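Local structure of SIRV1 hypothetical protein ORF119 (Sulfolobus islandicus rudivirus 1 variant xx, 2X3G) at the interface of chains A and B. The protein is probably a Rep-like protein of the HUH endonuclease type, nicking and rejoining viral DNA to start genome replication. Coordinates in Å, arbitrary orientation; residue numbers count along the deposited sequence, not the author numbering. Chains: chain A/B, SIRV1 hypothetical protein ORF119.

Contacts 1 and 2 illustrate how two identical chains can be joined by exchanging their ends. Their C-alpha centres lie about 19 Å apart along one two-fold symmetric interface. In contact 1 the C-terminal strand 116-118 of chain B extends strand 49-55 of chain A. Contact 2 lies where the tails depart, around the 3-10 helices 111-113, and also draws on strand 49-55 through B:Lys54 at its far end. Crossing at contact 2 thus delivers each tail to its docking strand, and the symmetry makes the exchange reciprocal. The extent of this swap suggests, without proving, that the deposited pair is the functional dimer.

Contact 1: the interface of chains A and B. Residues chain A 9, 38, 49-52; chain B 117-119.
A:Val50 and B:Ser119 trade backbone bonds where the last residues of chain B join a sheet of chain A, an antiparallel strand exchange in a protein of the 117-like virus family. A:Ser52 and B:Lys117 continue the pairing in both directions.

A:Arg38 reaches in from helix 30-44. Beyond its CB, CG passes the B:Ser119 hydroxyl at the margin of contact, and CD lies 3.7 Å from B:Ser119 CB. NE then donates to B:Ser119 OG at 2.8 Å, with the hydroxyl in the guanidinium plane. CZ is sandwiched, B:Lys117 CG 3.8 Å away over one face and A:Val50 CG1 over the other. At the tip NH1 and NH2 both point end-on at A:Ser52 OG, and NH2 also donates to A:Val50 O, approaching from above the carbonyl plane. That oxygen accepts from B:Ser119 N as well, a nearly straight bond of 2.9 Å.

The terminal carboxylate meets A:His49 edge-on: ND1 lies 2.9 Å from B:Ser119 OXT and 3.1 Å from B:Ser119 O, both in the ring plane, while A:Phe9 covers one imidazole face. If the ring carries a second proton, its charge may strengthen this grip on the carboxylate. Selenomethionine B:Met118 points to the other side of the strand. Its CG is anti to the backbone N (chi1 173°), and bends beyond it bring SE to the edge of A:Phe9, 3.8 Å from CE2, and CE to 3.7 Å from A:Phe51 CD1.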
loop_
_atom_site.group_PDB
_atom_site.type_symbol
_atom_site.label_atom_id
_atom_site.label_comp_id
_atom_site.label_asym_id
_atom_site.label_seq_id
_atom_site.Cartn_x
_atom_site.Cartn_y
_atom_site.Cartn_z
ATOM N N PHE A 9 13.419 5.015 -17.145
ATOM C CA PHE A 9 12.469 5.178 -18.236
ATOM C C PHE A 9 12.141 6.653 -18.427
ATOM O O PHE A 9 12.074 7.141 -19.542
ATOM C CB PHE A 9 11.180 4.389 -17.988
ATOM C CG PHE A 9 11.364 2.900 -17.872
ATOM C CD1 PHE A 9 12.446 2.244 -18.434
ATOM C CD2 PHE A 9 10.406 2.143 -17.227
ATOM C CE1 PHE A 9 12.573 0.877 -18.321
ATOM C CE2 PHE A 9 10.529 0.782 -17.128
ATOM C CZ PHE A 9 11.610 0.148 -17.657
ATOM N N ARG A 38 -2.832 -1.851 -20.846
ATOM C CA ARG A 38 -1.424 -2.104 -21.143
ATOM C C ARG A 38 -1.252 -2.591 -22.569
ATOM O O ARG A 38 -0.270 -2.226 -23.244
ATOM C CB ARG A 38 -0.826 -3.133 -20.177
ATOM C CG ARG A 38 -0.235 -2.509 -18.926
ATOM C CD ARG A 38 0.540 -3.537 -18.094
ATOM N NE ARG A 38 1.315 -2.824 -17.066
ATOM C CZ ARG A 38 0.839 -2.476 -15.880
ATOM N NH1 ARG A 38 -0.410 -2.777 -15.533
ATOM N NH2 ARG A 38 1.613 -1.794 -15.043
ATOM N N HIS A 49 6.596 1.361 -21.607
ATOM C CA HIS A 49 6.463 0.792 -20.260
ATOM C C HIS A 49 5.339 1.456 -19.501
ATOM O O HIS A 49 5.029 2.622 -19.718
ATOM C CB HIS A 49 7.765 0.956 -19.492
ATOM C CG HIS A 49 8.886 0.154 -20.070
ATOM N ND1 HIS A 49 8.923 -1.223 -20.014
ATOM C CD2 HIS A 49 9.992 0.535 -20.753
ATOM C CE1 HIS A 49 10.015 -1.657 -20.620
ATOM N NE2 HIS A 49 10.687 -0.611 -21.071
ATOM N N VAL A 50 4.705 0.701 -18.620
ATOM C CA VAL A 50 3.544 1.206 -17.892
ATOM C C VAL A 50 3.691 0.794 -16.446
ATOM O O VAL A 50 3.929 -0.380 -16.151
ATOM C CB VAL A 50 2.229 0.676 -18.443
ATOM C CG1 VAL A 50 1.042 1.208 -17.620
ATOM C CG2 VAL A 50 2.054 1.067 -19.918
ATOM N N PHE A 51 3.625 1.789 -15.566
ATOM C CA PHE A 51 3.689 1.594 -14.128
ATOM C C PHE A 51 2.317 1.968 -13.593
ATOM O O PHE A 51 1.797 3.011 -13.954
ATOM C CB PHE A 51 4.769 2.491 -13.542
ATOM C CG PHE A 51 4.975 2.322 -12.076
ATOM C CD1 PHE A 51 5.254 1.071 -11.536
ATOM C CD2 PHE A 51 4.960 3.416 -11.231
ATOM C CE1 PHE A 51 5.449 0.915 -10.183
ATOM C CE2 PHE A 51 5.175 3.271 -9.877
ATOM C CZ PHE A 51 5.413 2.017 -9.346
ATOM N N SER A 52 1.726 1.099 -12.779
ATOM C CA SER A 52 0.348 1.285 -12.352
ATOM C C SER A 52 0.195 1.018 -10.877
ATOM O O SER A 52 0.885 0.159 -10.320
ATOM C CB SER A 52 -0.588 0.363 -13.145
ATOM O OG SER A 52 -0.429 -1.011 -12.781
ATOM N N LYS B 117 2.367 -2.536 -10.196
ATOM C CA LYS B 117 2.786 -3.349 -11.338
ATOM C C LYS B 117 3.588 -2.507 -12.317
ATOM O O LYS B 117 3.178 -1.419 -12.670
ATOM C CB LYS B 117 1.565 -3.955 -12.026
ATOM C CG LYS B 117 1.867 -4.937 -13.173
ATOM C CD LYS B 117 2.742 -6.098 -12.740
ATOM C CE LYS B 117 2.531 -7.350 -13.609
ATOM N NZ LYS B 117 3.664 -8.345 -13.416
HETATM N N MSE B 118 4.754 -3.005 -12.707
HETATM C CA MSE B 118 5.545 -2.382 -13.761
HETATM C C MSE B 118 5.646 -3.360 -14.906
HETATM O O MSE B 118 6.076 -4.502 -14.705
HETATM C CB MSE B 118 6.946 -2.039 -13.278
HETATM C CG MSE B 118 7.895 -1.529 -14.384
HETATM SE SE MSE B 118 7.437 0.257 -15.031
HETATM C CE MSE B 118 8.336 1.298 -13.624
ATOM N N SER B 119 5.267 -2.903 -16.097
ATOM C CA SER B 119 5.527 -3.621 -17.334
ATOM C C SER B 119 6.438 -2.791 -18.229
ATOM O O SER B 119 6.436 -1.572 -18.187
ATOM C CB SER B 119 4.217 -3.934 -18.065
ATOM O OG SER B 119 3.637 -2.772 -18.630
ATOM O OXT SER B 119 7.203 -3.314 -19.030
#

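Contact 2: the interface of chains A and B. Residues chain A 56, 111-115; chain B 54, 56, 112-113.
A:Asp115 has a left-handed backbone (phi 59°), and its carbonyl O accepts the amide N of B:Lys54 at 3.1 Å, the donor lying in the carbonyl plane. The two side chains run alongside each other in the same direction, with their CB atoms in contact. The carboxylate OD2 stays 4.2 Å from B:Lys54 NZ, so any attraction is through space and not a salt bridge.

B:Lys113 shows how one ammonium can tie together several carbonyls. A bend at chi2 (-64°) is followed by an extended run that carries NZ across to chain A. There it donates to A:Thr112 O from above the carbonyl plane, and to A:Lys114 O at 2.8 Å. It is also bonded to B:Lys54 O, at 2.7 Å, within its own chain, and to water 2. The nearby A:Asp115 carboxylate may help to balance its charge. A:Lys113 NZ reciprocates, bonding to B:Thr112 O at 2.9 Å.

Threonines fill in around the lysines. The methyl CG2 of A:Thr56 presses against B:Thr112 CA at 3.4 Å, a tight fit, the two side chains meeting at about a right angle, and B:Thr56 repeats this on A:Thr112. Water 1 joins A:Thr56 N, A:Thr112 OG1 and A:Lys113 NZ to B:Thr112 O, with water 2 as its counterpart. Water 3 bridges the two Lys113 carbonyls.

In the fold, the paired 3-10 helices 111-113 follow helix 99-109 and meet around the two-fold axis, just where each chain leaves its own body for the swapped strand 116-118.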
loop_
_atom_site.group_PDB
_atom_site.type_symbol
_atom_site.label_atom_id
_atom_site.label_comp_id
_atom_site.label_asym_id
_atom_site.label_seq_id
_atom_site.Cartn_x
_atom_site.Cartn_y
_atom_site.Cartn_z
ATOM N N THR A 56 -6.588 1.399 -2.728
ATOM C CA THR A 56 -7.798 0.930 -2.053
ATOM C C THR A 56 -7.881 1.524 -0.653
ATOM O O THR A 56 -7.177 1.095 0.254
ATOM C CB THR A 56 -7.864 -0.615 -1.971
ATOM O OG1 THR A 56 -8.977 -1.012 -1.151
ATOM C CG2 THR A 56 -6.594 -1.200 -1.384
ATOM N N LYS A 111 1.967 6.742 -2.057
ATOM C CA LYS A 111 1.703 7.263 -0.715
ATOM C C LYS A 111 0.811 6.342 0.131
ATOM O O LYS A 111 0.931 6.325 1.353
ATOM C CB LYS A 111 1.117 8.684 -0.786
ATOM C CG LYS A 111 -0.332 8.756 -1.201
ATOM C CD LYS A 111 -0.710 10.187 -1.625
ATOM C CE LYS A 111 -1.983 10.218 -2.438
ATOM N NZ LYS A 111 -1.922 9.455 -3.748
ATOM N N THR A 112 -0.086 5.586 -0.500
ATOM C CA THR A 112 -0.956 4.673 0.257
ATOM C C THR A 112 -0.324 3.288 0.440
ATOM O O THR A 112 -0.928 2.418 1.065
ATOM C CB THR A 112 -2.347 4.481 -0.407
ATOM O OG1 THR A 112 -2.198 3.736 -1.613
ATOM C CG2 THR A 112 -3.041 5.825 -0.698
ATOM N N LYS A 113 0.887 3.106 -0.089
ATOM C CA LYS A 113 1.542 1.797 -0.147
ATOM C C LYS A 113 2.721 1.673 0.822
ATOM O O LYS A 113 3.463 0.686 0.788
ATOM C CB LYS A 113 1.997 1.535 -1.586
ATOM C CG LYS A 113 0.892 1.634 -2.636
ATOM C CD LYS A 113 -0.180 0.591 -2.449
ATOM C CE LYS A 113 -1.258 0.636 -3.541
ATOM N NZ LYS A 113 -2.347 -0.336 -3.252
ATOM N N LYS A 114 2.877 2.659 1.700
ATOM C CA LYS A 114 4.004 2.702 2.617
ATOM C C LYS A 114 3.479 2.349 4.008
ATOM O O LYS A 114 2.493 1.636 4.134
ATOM C CB LYS A 114 4.655 4.094 2.589
ATOM C CG LYS A 114 5.350 4.442 1.276
ATOM C CD LYS A 114 6.041 5.787 1.409
ATOM C CE LYS A 114 7.396 5.678 2.115
ATOM N NZ LYS A 114 8.429 5.072 1.234
ATOM N N ASP A 115 4.144 2.855 5.039
ATOM C CA ASP A 115 3.725 2.654 6.420
ATOM C C ASP A 115 3.680 1.176 6.772
ATOM O O ASP A 115 2.780 0.718 7.467
ATOM C CB ASP A 115 2.387 3.331 6.702
ATOM C CG ASP A 115 2.398 4.814 6.388
ATOM O OD1 ASP A 115 3.178 5.561 7.003
ATOM O OD2 ASP A 115 1.603 5.240 5.543
ATOM N N LYS B 54 -0.133 0.810 8.627
ATOM C CA LYS B 54 -1.166 1.852 8.634
ATOM C C LYS B 54 -1.836 1.820 7.267
ATOM O O LYS B 54 -1.157 1.958 6.239
ATOM C CB LYS B 54 -0.563 3.241 8.906
ATOM C CG LYS B 54 -1.522 4.424 8.706
ATOM C CD LYS B 54 -0.769 5.755 8.657
ATOM C CE LYS B 54 -1.686 6.947 8.443
ATOM N NZ LYS B 54 -1.560 7.562 7.085
ATOM N N THR B 56 -4.219 3.631 4.671
ATOM C CA THR B 56 -4.792 4.929 4.317
ATOM C C THR B 56 -5.688 4.790 3.093
ATOM O O THR B 56 -5.205 4.668 1.973
ATOM C CB THR B 56 -3.703 5.998 4.052
ATOM O OG1 THR B 56 -4.313 7.196 3.542
ATOM C CG2 THR B 56 -2.673 5.512 3.051
ATOM N N THR B 112 -4.071 -3.651 1.248
ATOM C CA THR B 112 -4.131 -2.306 0.658
ATOM C C THR B 112 -2.772 -1.848 0.117
ATOM O O THR B 112 -2.667 -0.745 -0.419
ATOM C CB THR B 112 -4.634 -1.233 1.662
ATOM O OG1 THR B 112 -3.641 -1.018 2.664
ATOM C CG2 THR B 112 -5.969 -1.632 2.318
ATOM N N LYS B 113 -1.755 -2.702 0.245
ATOM C CA LYS B 113 -0.369 -2.343 -0.063
ATOM C C LYS B 113 0.153 -3.010 -1.339
ATOM O O LYS B 113 1.345 -2.923 -1.653
ATOM C CB LYS B 113 0.514 -2.704 1.134
ATOM C CG LYS B 113 0.078 -2.086 2.461
ATOM C CD LYS B 113 0.157 -0.580 2.454
ATOM C CE LYS B 113 -0.211 0.048 3.805
ATOM N NZ LYS B 113 -0.225 1.532 3.714
HETATM O O HOH W 1 -3.985 1.595 -1.424
HETATM O O HOH W 2 -3.175 1.736 2.712
HETATM O O HOH W 3 3.650 -1.846 -1.012
#